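Local coordinates for protein thiol peroxidase (PDB 2YZH) that probably reduces hydrogen peroxide and organic hydroperoxides to water and alcohols at the expense of thioredoxin, protecting the cell against oxidative stress, at residues 31-34 against 35-39. Residues are numbered along the deposited sequence; the frame is centred on the assembly and turned at random.
Sequences VVVT and KDLQE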
ATOM      1  N   VAL D  31      -5.156  -0.665 -13.011  1.00 10.64           N
ATOM      2  CA  VAL D  31      -6.027   0.500 -13.014  1.00 10.46           C
ATOM      3  C   VAL D  31      -5.141   1.718 -12.806  1.00 11.07           C
ATOM      4  O   VAL D  31      -4.670   1.971 -11.693  1.00 12.41           O
ATOM      5  CB  VAL D  31      -7.061   0.415 -11.881  1.00 10.76           C
ATOM      6  CG1 VAL D  31      -7.964   1.643 -11.916  1.00 11.75           C
ATOM      7  CG2 VAL D  31      -7.880  -0.863 -12.030  1.00 11.92           C
ATOM      8  N   VAL D  32      -4.908   2.458 -13.887  1.00 12.02           N
ATOM      9  CA  VAL D  32      -4.049   3.631 -13.843  1.00 11.98           C
ATOM     10  C   VAL D  32      -4.829   4.932 -14.049  1.00 13.52           C
ATOM     11  O   VAL D  32      -5.988   4.919 -14.479  1.00 14.22           O
ATOM     12  CB  VAL D  32      -2.910   3.501 -14.895  1.00 11.86           C
ATOM     13  CG1 VAL D  32      -1.973   2.359 -14.502  1.00 13.44           C
ATOM     14  CG2 VAL D  32      -3.497   3.229 -16.281  1.00 11.20           C
ATOM     15  N   VAL D  33      -4.189   6.054 -13.740  1.00 13.50           N
ATOM     16  CA  VAL D  33      -4.837   7.358 -13.845  1.00 12.05           C
ATOM     17  C   VAL D  33      -4.198   8.227 -14.926  1.00 15.00           C
ATOM     18  O   VAL D  33      -2.983   8.456 -14.902  1.00 13.38           O
ATOM     19  CB  VAL D  33      -4.769   8.101 -12.480  1.00 12.79           C
ATOM     20  CG1 VAL D  33      -5.557   9.408 -12.548  1.00  8.60           C
ATOM     21  CG2 VAL D  33      -5.325   7.211 -11.369  1.00 15.56           C
ATOM     22  N   THR D  34      -5.009   8.703 -15.872  1.00 15.70           N
ATOM     23  CA  THR D  34      -4.505   9.551 -16.957  1.00 18.54           C
ATOM     24  C   THR D  34      -4.382  11.012 -16.516  1.00 18.86           C
ATOM     25  O   THR D  34      -4.841  11.380 -15.437  1.00 16.85           O
ATOM     26  CB  THR D  34      -5.398   9.446 -18.220  1.00 20.64           C
ATOM     27  OG1 THR D  34      -6.767   9.666 -17.870  1.00 22.30           O
ATOM     28  CG2 THR D  34      -5.269   8.068 -18.844  1.00 22.50           C
ATOM     29  N   LYS D  35      -3.769  11.844 -17.353  1.00 20.69           N
ATOM     30  CA  LYS D  35      -3.545  13.246 -17.002  1.00 22.75           C
ATOM     31  C   LYS D  35      -4.792  14.068 -16.689  1.00 23.20           C
ATOM     32  O   LYS D  35      -4.695  15.133 -16.083  1.00 23.79           O
ATOM     33  CB  LYS D  35      -2.721  13.938 -18.095  1.00 24.43           C
ATOM     34  CG  LYS D  35      -3.352  13.925 -19.471  1.00 27.31           C
ATOM     35  CD  LYS D  35      -2.393  14.495 -20.507  1.00 29.54           C
ATOM     36  CE  LYS D  35      -3.021  14.505 -21.889  1.00 30.82           C
ATOM     37  NZ  LYS D  35      -4.246  15.345 -21.919  1.00 32.64           N
ATOM     38  N   ASP D  36      -5.958  13.584 -17.094  1.00 22.89           N
ATOM     39  CA  ASP D  36      -7.202  14.292 -16.815  1.00 22.64           C
ATOM     40  C   ASP D  36      -7.848  13.725 -15.548  1.00 21.86           C
ATOM     41  O   ASP D  36      -9.001  14.026 -15.232  1.00 18.77           O
ATOM     42  CB  ASP D  36      -8.160  14.164 -18.005  1.00 26.46           C
ATOM     43  CG  ASP D  36      -8.414  12.721 -18.402  1.00 29.21           C
ATOM     44  OD1 ASP D  36      -7.809  11.819 -17.787  1.00 29.66           O
ATOM     45  OD2 ASP D  36      -9.216  12.488 -19.332  1.00 32.05           O
ATOM     46  N   LEU D  37      -7.085  12.901 -14.836  1.00 19.45           N
ATOM     47  CA  LEU D  37      -7.515  12.257 -13.597  1.00 19.13           C
ATOM     48  C   LEU D  37      -8.576  11.175 -13.781  1.00 19.62           C
ATOM     49  O   LEU D  37      -9.225  10.766 -12.821  1.00 18.03           O
ATOM     50  CB  LEU D  37      -8.007  13.291 -12.575  1.00 19.42           C
ATOM     51  CG  LEU D  37      -6.972  14.307 -12.065  1.00 19.16           C
ATOM     52  CD1 LEU D  37      -7.583  15.141 -10.948  1.00 18.70           C
ATOM     53  CD2 LEU D  37      -5.734  13.587 -11.554  1.00 22.62           C
ATOM     54  N   GLN D  38      -8.761  10.721 -15.015  1.00 17.59           N
ATOM     55  CA  GLN D  38      -9.717   9.653 -15.279  1.00 19.32           C
ATOM     56  C   GLN D  38      -8.946   8.347 -15.139  1.00 17.56           C
ATOM     57  O   GLN D  38      -7.720   8.336 -15.264  1.00 16.22           O
ATOM     58  CB  GLN D  38     -10.286   9.774 -16.691  1.00 22.08           C
ATOM     59  CG  GLN D  38     -11.215  10.962 -16.879  1.00 27.36           C
ATOM     60  CD  GLN D  38     -12.466  10.852 -16.031  1.00 31.03           C
ATOM     61  OE1 GLN D  38     -13.196   9.862 -16.107  1.00 35.33           O
ATOM     62  NE2 GLN D  38     -12.724  11.871 -15.216  1.00 33.11           N
ATOM     63  N   GLU D  39      -9.645   7.250 -14.866  1.00 16.16           N
ATOM     64  CA  GLU D  39      -8.963   5.971 -14.732  1.00 16.47           C
ATOM     65  C   GLU D  39      -9.073   5.155 -16.008  1.00 17.07           C
ATOM     66  O   GLU D  39     -10.115   5.134 -16.668  1.00 16.46           O
ATOM     67  CB  GLU D  39      -9.523   5.175 -13.550  1.00 17.97           C
ATOM     68  CG  GLU D  39      -9.366   5.888 -12.217  1.00 19.40           C
ATOM     69  CD  GLU D  39      -9.664   4.995 -11.030  1.00 20.73           C
ATOM     70  OE1 GLU D  39     -10.498   4.071 -11.170  1.00 19.50           O
ATOM     71  OE2 GLU D  39      -9.073   5.224  -9.953  1.00 19.43           O
TER
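V33 and E39 face each other as an antiparallel non-hydrogen-bonded pair, their CA atoms 4.4 Å apart, and beyond them a type I beta turn from T34 to L37 reverses the chain, so this is the tight end of a beta hairpin. Two backbone bonds close it: T34 N gives to Q38 O at 2.8 Å, nearly straight at 161°, and L37 N gives to T34 O from above the carbonyl plane. L37, the last residue of the turn, is in the left-handed region (phi 70°), which with the two bonds makes the type I turn plus G1 bulge of a 3:5 hairpin. T34 and D36 lie alongside each other, both pointing the same way. With chi1 at 51°, the T34 hydroxyl sits between its own N and carbonyl carbon, facing D36 OD1; the 2.4 Å from T34 OG1 to D36 OD1 is doubtfully short. The same OD1 accepts Q38 N at 3.1 Å from above the carboxylate plane, making an Asx turn. Elsewhere V33 CG1 lies 3.6 Å from L37 CA. E39 reaches back across V31, E39 OE1 lying 3.6 Å from V31 CG1; E39 OE2 is held in a salt bridge by R112. The hairpin joins strand 30-34 to strand 39-42, at the edge of the thioredoxin-fold sheet within this chain. V33 and L37 rest on P90 of helix 90-100, L37 also packs on L128 of a second subunit, and strand 106-109 flanks V32 and T34.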